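Local coordinates for alpha-galactosidase (PDB 6LCJ), which probably hydrolyses terminal alpha-linked galactose from oligosaccharides, and assembles as a hexamer, at residues G204-N209 against G231-P236; P244-Q247 against W252-R255. One frame throughout, in Å; residues are numbered along the deposited sequence.

Interaction 1 of 2, residues G204-N209 against G231-P236; sequences GDWEPN and GLWFAP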
loop_
_atom_site.group_PDB
_atom_site.type_symbol
_atom_site.label_atom_id
_atom_site.label_comp_id
_atom_site.label_asym_id
_atom_site.label_seq_id
_atom_site.Cartn_x
_atom_site.Cartn_y
_atom_site.Cartn_z
ATOM N N GLY E 204 -38.441 10.240 -15.620
ATOM C CA GLY E 204 -38.574 9.887 -17.014
ATOM C C GLY E 204 -39.959 9.422 -17.417
ATOM O O GLY E 204 -40.239 9.344 -18.622
ATOM N N ASP E 205 -40.827 9.127 -16.449
ATOM C CA ASP E 205 -42.236 8.793 -16.671
ATOM C C ASP E 205 -43.102 9.883 -16.026
ATOM O O ASP E 205 -43.720 9.678 -14.978
ATOM C CB ASP E 205 -42.544 7.401 -16.108
ATOM C CG ASP E 205 -43.888 6.847 -16.589
ATOM O OD1 ASP E 205 -44.611 7.560 -17.325
ATOM O OD2 ASP E 205 -44.219 5.702 -16.210
ATOM N N TRP E 206 -43.127 11.053 -16.662
ATOM C CA TRP E 206 -43.802 12.243 -16.146
ATOM C C TRP E 206 -45.286 12.200 -16.512
ATOM O O TRP E 206 -45.793 12.940 -17.359
ATOM C CB TRP E 206 -43.114 13.494 -16.672
ATOM C CG TRP E 206 -41.695 13.494 -16.240
ATOM C CD1 TRP E 206 -40.598 13.172 -16.993
ATOM C CD2 TRP E 206 -41.213 13.766 -14.919
ATOM N NE1 TRP E 206 -39.462 13.256 -16.227
ATOM C CE2 TRP E 206 -39.813 13.618 -14.947
ATOM C CE3 TRP E 206 -41.832 14.127 -13.714
ATOM C CZ2 TRP E 206 -39.019 13.818 -13.815
ATOM C CZ3 TRP E 206 -41.050 14.319 -12.600
ATOM C CH2 TRP E 206 -39.657 14.171 -12.654
ATOM N N GLU E 207 -45.972 11.284 -15.840
ATOM C CA GLU E 207 -47.390 11.022 -15.963
ATOM C C GLU E 207 -47.895 10.719 -14.564
ATOM O O GLU E 207 -47.148 10.179 -13.736
ATOM C CB GLU E 207 -47.676 9.837 -16.905
ATOM C CG GLU E 207 -47.433 10.117 -18.385
ATOM C CD GLU E 207 -48.383 11.160 -18.946
ATOM O OE1 GLU E 207 -49.572 11.165 -18.553
ATOM O OE2 GLU E 207 -47.943 11.979 -19.782
ATOM N N PRO E 208 -49.140 11.076 -14.261
ATOM C CA PRO E 208 -49.612 10.967 -12.875
ATOM C C PRO E 208 -49.689 9.525 -12.404
ATOM O O PRO E 208 -50.178 8.644 -13.110
ATOM C CB PRO E 208 -51.000 11.618 -12.915
ATOM C CG PRO E 208 -51.335 11.805 -14.378
ATOM C CD PRO E 208 -50.035 11.883 -15.103
ATOM N N ASN E 209 -49.198 9.292 -11.193
ATOM C CA ASN E 209 -49.312 7.987 -10.556
ATOM C C ASN E 209 -50.733 7.786 -10.021
ATOM O O ASN E 209 -51.639 8.595 -10.237
ATOM C CB ASN E 209 -48.246 7.824 -9.463
ATOM C CG ASN E 209 -48.345 8.881 -8.337
ATOM O OD1 ASN E 209 -49.431 9.205 -7.844
ATOM N ND2 ASN E 209 -47.187 9.388 -7.907
ATOM N N GLY E 231 -48.680 25.343 -10.561
ATOM C CA GLY E 231 -47.249 25.101 -10.684
ATOM C C GLY E 231 -46.951 23.617 -10.602
ATOM O O GLY E 231 -47.606 22.892 -9.850
ATOM N N LEU E 232 -45.963 23.167 -11.389
ATOM C CA LEU E 232 -45.590 21.760 -11.434
ATOM C C LEU E 232 -44.070 21.623 -11.488
ATOM O O LEU E 232 -43.365 22.483 -12.030
ATOM C CB LEU E 232 -46.250 21.062 -12.633
ATOM C CG LEU E 232 -46.282 19.532 -12.747
ATOM C CD1 LEU E 232 -47.092 18.884 -11.644
ATOM C CD2 LEU E 232 -46.852 19.132 -14.103
ATOM N N TRP E 233 -43.582 20.515 -10.925
ATOM C CA TRP E 233 -42.167 20.209 -10.738
ATOM C C TRP E 233 -41.727 19.099 -11.688
ATOM O O TRP E 233 -42.401 18.072 -11.797
ATOM C CB TRP E 233 -41.936 19.755 -9.286
ATOM C CG TRP E 233 -40.558 19.250 -8.921
ATOM C CD1 TRP E 233 -39.541 19.981 -8.373
ATOM C CD2 TRP E 233 -40.064 17.909 -9.038
ATOM N NE1 TRP E 233 -38.450 19.181 -8.141
ATOM C CE2 TRP E 233 -38.741 17.905 -8.547
ATOM C CE3 TRP E 233 -40.609 16.710 -9.509
ATOM C CZ2 TRP E 233 -37.954 16.751 -8.524
ATOM C CZ3 TRP E 233 -39.819 15.558 -9.479
ATOM C CH2 TRP E 233 -38.510 15.595 -8.995
ATOM N N PHE E 234 -40.573 19.281 -12.337
ATOM C CA PHE E 234 -39.934 18.217 -13.114
ATOM C C PHE E 234 -38.445 18.146 -12.794
ATOM O O PHE E 234 -37.839 19.124 -12.365
ATOM C CB PHE E 234 -40.070 18.424 -14.631
ATOM C CG PHE E 234 -41.475 18.514 -15.108
ATOM C CD1 PHE E 234 -42.127 19.740 -15.151
ATOM C CD2 PHE E 234 -42.147 17.378 -15.532
ATOM C CE1 PHE E 234 -43.431 19.833 -15.583
ATOM C CE2 PHE E 234 -43.457 17.454 -15.978
ATOM C CZ PHE E 234 -44.102 18.690 -16.005
ATOM N N ALA E 235 -37.851 16.972 -13.042
ATOM C CA ALA E 235 -36.397 16.785 -13.105
ATOM C C ALA E 235 -36.107 16.214 -14.487
ATOM O O ALA E 235 -35.836 15.013 -14.629
ATOM C CB ALA E 235 -35.878 15.866 -11.996
ATOM N N PRO E 236 -36.149 17.050 -15.530
ATOM C CA PRO E 236 -36.336 16.514 -16.891
ATOM C C PRO E 236 -35.183 15.663 -17.421
ATOM O O PRO E 236 -35.433 14.766 -18.235
ATOM C CB PRO E 236 -36.545 17.782 -17.740
ATOM C CG PRO E 236 -36.004 18.900 -16.916
ATOM C CD PRO E 236 -36.187 18.523 -15.490
HETATM O O HOH W 1 -36.632 12.743 -16.688
#

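Interaction 2 of 2, residues P244-Q247 against W252-R255; sequences PLFQ and WVLR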
loop_
_atom_site.group_PDB
_atom_site.type_symbol
_atom_site.label_atom_id
_atom_site.label_comp_id
_atom_site.label_asym_id
_atom_site.label_seq_id
_atom_site.Cartn_x
_atom_site.Cartn_y
_atom_site.Cartn_z
ATOM N N PRO E 244 -38.545 3.155 -16.919
ATOM C CA PRO E 244 -38.812 2.566 -18.245
ATOM C C PRO E 244 -37.990 3.207 -19.355
ATOM O O PRO E 244 -37.434 2.497 -20.203
ATOM C CB PRO E 244 -40.319 2.805 -18.435
ATOM C CG PRO E 244 -40.705 3.856 -17.382
ATOM C CD PRO E 244 -39.769 3.616 -16.240
ATOM N N LEU E 245 -37.876 4.539 -19.355
ATOM C CA LEU E 245 -37.123 5.239 -20.393
ATOM C C LEU E 245 -35.659 4.813 -20.427
ATOM O O LEU E 245 -35.049 4.777 -21.504
ATOM C CB LEU E 245 -37.222 6.748 -20.175
ATOM C CG LEU E 245 -36.684 7.626 -21.300
ATOM C CD1 LEU E 245 -37.654 7.644 -22.463
ATOM C CD2 LEU E 245 -36.419 9.029 -20.796
ATOM N N PHE E 246 -35.071 4.502 -19.265
ATOM C CA PHE E 246 -33.697 4.005 -19.238
ATOM C C PHE E 246 -33.559 2.740 -20.069
ATOM O O PHE E 246 -32.547 2.549 -20.753
ATOM C CB PHE E 246 -33.261 3.740 -17.799
ATOM C CG PHE E 246 -31.785 3.472 -17.629
ATOM C CD1 PHE E 246 -31.300 2.170 -17.564
ATOM C CD2 PHE E 246 -30.887 4.523 -17.470
ATOM C CE1 PHE E 246 -29.946 1.921 -17.380
ATOM C CE2 PHE E 246 -29.525 4.281 -17.282
ATOM C CZ PHE E 246 -29.056 2.981 -17.239
ATOM N N GLN E 247 -34.572 1.868 -20.025
ATOM C CA GLN E 247 -34.534 0.620 -20.780
ATOM C C GLN E 247 -34.983 0.822 -22.218
ATOM O O GLN E 247 -34.388 0.258 -23.140
ATOM C CB GLN E 247 -35.408 -0.435 -20.104
ATOM C CG GLN E 247 -34.878 -0.920 -18.769
ATOM C CD GLN E 247 -35.972 -1.008 -17.722
ATOM O OE1 GLN E 247 -37.157 -1.134 -18.052
ATOM N NE2 GLN E 247 -35.582 -0.938 -16.452
ATOM N N TRP E 252 -30.292 7.269 -25.127
ATOM C CA TRP E 252 -30.508 8.589 -24.548
ATOM C C TRP E 252 -29.687 8.838 -23.284
ATOM O O TRP E 252 -29.590 9.990 -22.843
ATOM C CB TRP E 252 -31.993 8.795 -24.233
ATOM C CG TRP E 252 -32.838 9.138 -25.437
ATOM C CD1 TRP E 252 -32.470 9.064 -26.747
ATOM C CD2 TRP E 252 -34.190 9.616 -25.425
ATOM N NE1 TRP E 252 -33.506 9.471 -27.555
ATOM C CE2 TRP E 252 -34.575 9.811 -26.769
ATOM C CE3 TRP E 252 -35.109 9.895 -24.412
ATOM C CZ2 TRP E 252 -35.842 10.268 -27.126
ATOM C CZ3 TRP E 252 -36.366 10.350 -24.767
ATOM C CH2 TRP E 252 -36.719 10.534 -26.117
ATOM N N VAL E 253 -29.098 7.802 -22.699
ATOM C CA VAL E 253 -28.348 7.944 -21.459
ATOM C C VAL E 253 -27.017 8.629 -21.744
ATOM O O VAL E 253 -26.318 8.281 -22.698
ATOM C CB VAL E 253 -28.147 6.573 -20.802
ATOM C CG1 VAL E 253 -27.214 6.679 -19.602
ATOM C CG2 VAL E 253 -29.508 6.003 -20.408
ATOM N N LEU E 254 -26.676 9.627 -20.931
ATOM C CA LEU E 254 -25.355 10.240 -21.014
ATOM C C LEU E 254 -24.287 9.211 -20.665
ATOM O O LEU E 254 -24.345 8.573 -19.606
ATOM C CB LEU E 254 -25.264 11.435 -20.079
ATOM C CG LEU E 254 -23.936 12.189 -20.119
ATOM C CD1 LEU E 254 -23.690 12.771 -21.501
ATOM C CD2 LEU E 254 -23.960 13.280 -19.060
ATOM N N ARG E 255 -23.321 9.033 -21.571
ATOM C CA ARG E 255 -22.308 7.998 -21.437
ATOM C C ARG E 255 -20.920 8.612 -21.513
ATOM O O ARG E 255 -20.725 9.675 -22.106
ATOM C CB ARG E 255 -22.477 6.915 -22.514
ATOM C CG ARG E 255 -23.634 5.994 -22.226
ATOM C CD ARG E 255 -24.169 5.275 -23.457
ATOM N NE ARG E 255 -25.423 4.591 -23.150
ATOM C CZ ARG E 255 -25.516 3.481 -22.417
ATOM N NH1 ARG E 255 -24.434 2.913 -21.910
ATOM N NH2 ARG E 255 -26.696 2.940 -22.183
#

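Interaction 1 of 2, residues G204-N209 against G231-P236
Trp-206 reaches across from its short strand and sets its indole against three consecutive residues, Trp-233, Phe-234 and Ala-235; the three aromatic ones form a cluster. The six-membered ring carries the tight part. Phe-234 comes over one face as an offset edge-to-face pair, with planes at 67°: its CD2 stands off-centre above the indole, 3.7 Å from CE3 of Trp-206. At the indole's rim, near its plane, CZ3 of Trp-233 meets CH2 of Trp-206 at 3.5 Å. The planes of these two six-membered rings meet obliquely, at 63°. The same CH2 of Trp-206 is 3.4 Å from the backbone N of Ala-235, whose CB lies farther off, 4.2 Å from CZ2 of Trp-206. Trp-233 delivers its ring end because CG is anti to the backbone N (chi1 174°), while its NE1 is taken by Asp-304.

The pyrrole side is looser and bridged by one water. NE1 of Trp-206 donates to water 1 at 2.9 Å in the ring plane, and that water can in turn donate to Ala-235 O, 3.2 Å away, although other acceptors compete for its protons. Beyond Trp-206 its segment draws off: Trp-206 is the centre of an inverse gamma turn, marked by a weak bond from Glu-207 N to Asp-205 O, and Glu-207 turns to a salt bridge with Lys-292 and Asp-205 to a long, weak ion pair with Arg-201.

Strand 229-234 belongs to the parallel TIM barrel of this family, between strands 192-195 and 298-303, and the contact gathers at its C-terminal end, where enzymes of this fold carry their active sites. Helix 280-296 closes over the outside, with Trp-285 and Leu-289 packing on Trp-206 and Ala-293 on Phe-234.

Interaction 2 of 2, residues P244-Q247 against W252-R255
The indole of Trp-252 and the phenyl ring of Phe-246 each receive methyl groups from the opposite segment, and in both cases the approach is oblique, falling neither squarely on a face nor at an edge. Elsewhere Trp-252 makes an edge-to-face pair with Trp-285, and Phe-246 meets the ring of Tyr-273. The third flat group, the guanidinium of Arg-255, has CG1 of Val-253, two residues earlier, over one face, off-centre.

Leu-245 offers both branches to the outer six-membered ring of Trp-252, crossing it at about a right angle: CD1 is 3.8 Å from CZ3 and CD2 is 3.9 Å from CE3, a fork straddling the CE3-CZ3 bond of Trp-252. One helix residue on, Phe-246 has CG anti to the backbone N (chi1 -169°), which carries the ring far enough for its CD2 and CE2 to meet Val-253. There a single methyl does most of the work, CG2 of Val-253 lying 3.6 Å from CD2 of Phe-246 and equally near its CE2, while CG1 only brushes CE2 at 4.1 Å. Replacing Leu-245 with an alanine would probably open a gap beside CE3 and CZ3 of Trp-252, giving that indole more freedom to shift.

Leu-245 also rests on Trp-285 of helix 280-296, and Arg-255 reaches outward to a salt bridge with Asp-120 of a neighbouring subunit, so the loop's far end takes part in the hexamer. Between the two segments themselves everything is carbon against carbon: the short helix 244-248 is held to the loop after it by the fit and burial of apolar surface, with the charged partnership left to Arg-255.

Following the chain, interaction 1 comes first: residues 204-209 run on through helix 216-224 into barrel strand 229-234, and the contact with 231-236 closes that 21-residue excursion. The chain then leaves through strand 238-240 and enters helix 244-248, where interaction 2 closes a much tighter turn, only four residues lying between 244-247 and 252-255. The two loops are in series, neither nested nor crossed. Their centres are about 17 Å apart, yet their margins touch, Asp-205 OD2 lying 4.1 Å from Pro-244 CG. Trp-285 packs against Trp-206 as well as Leu-245 and Trp-252, so the short strand 205-206, helix 244-248 and the loop after it share one neighbour on helix 280-296.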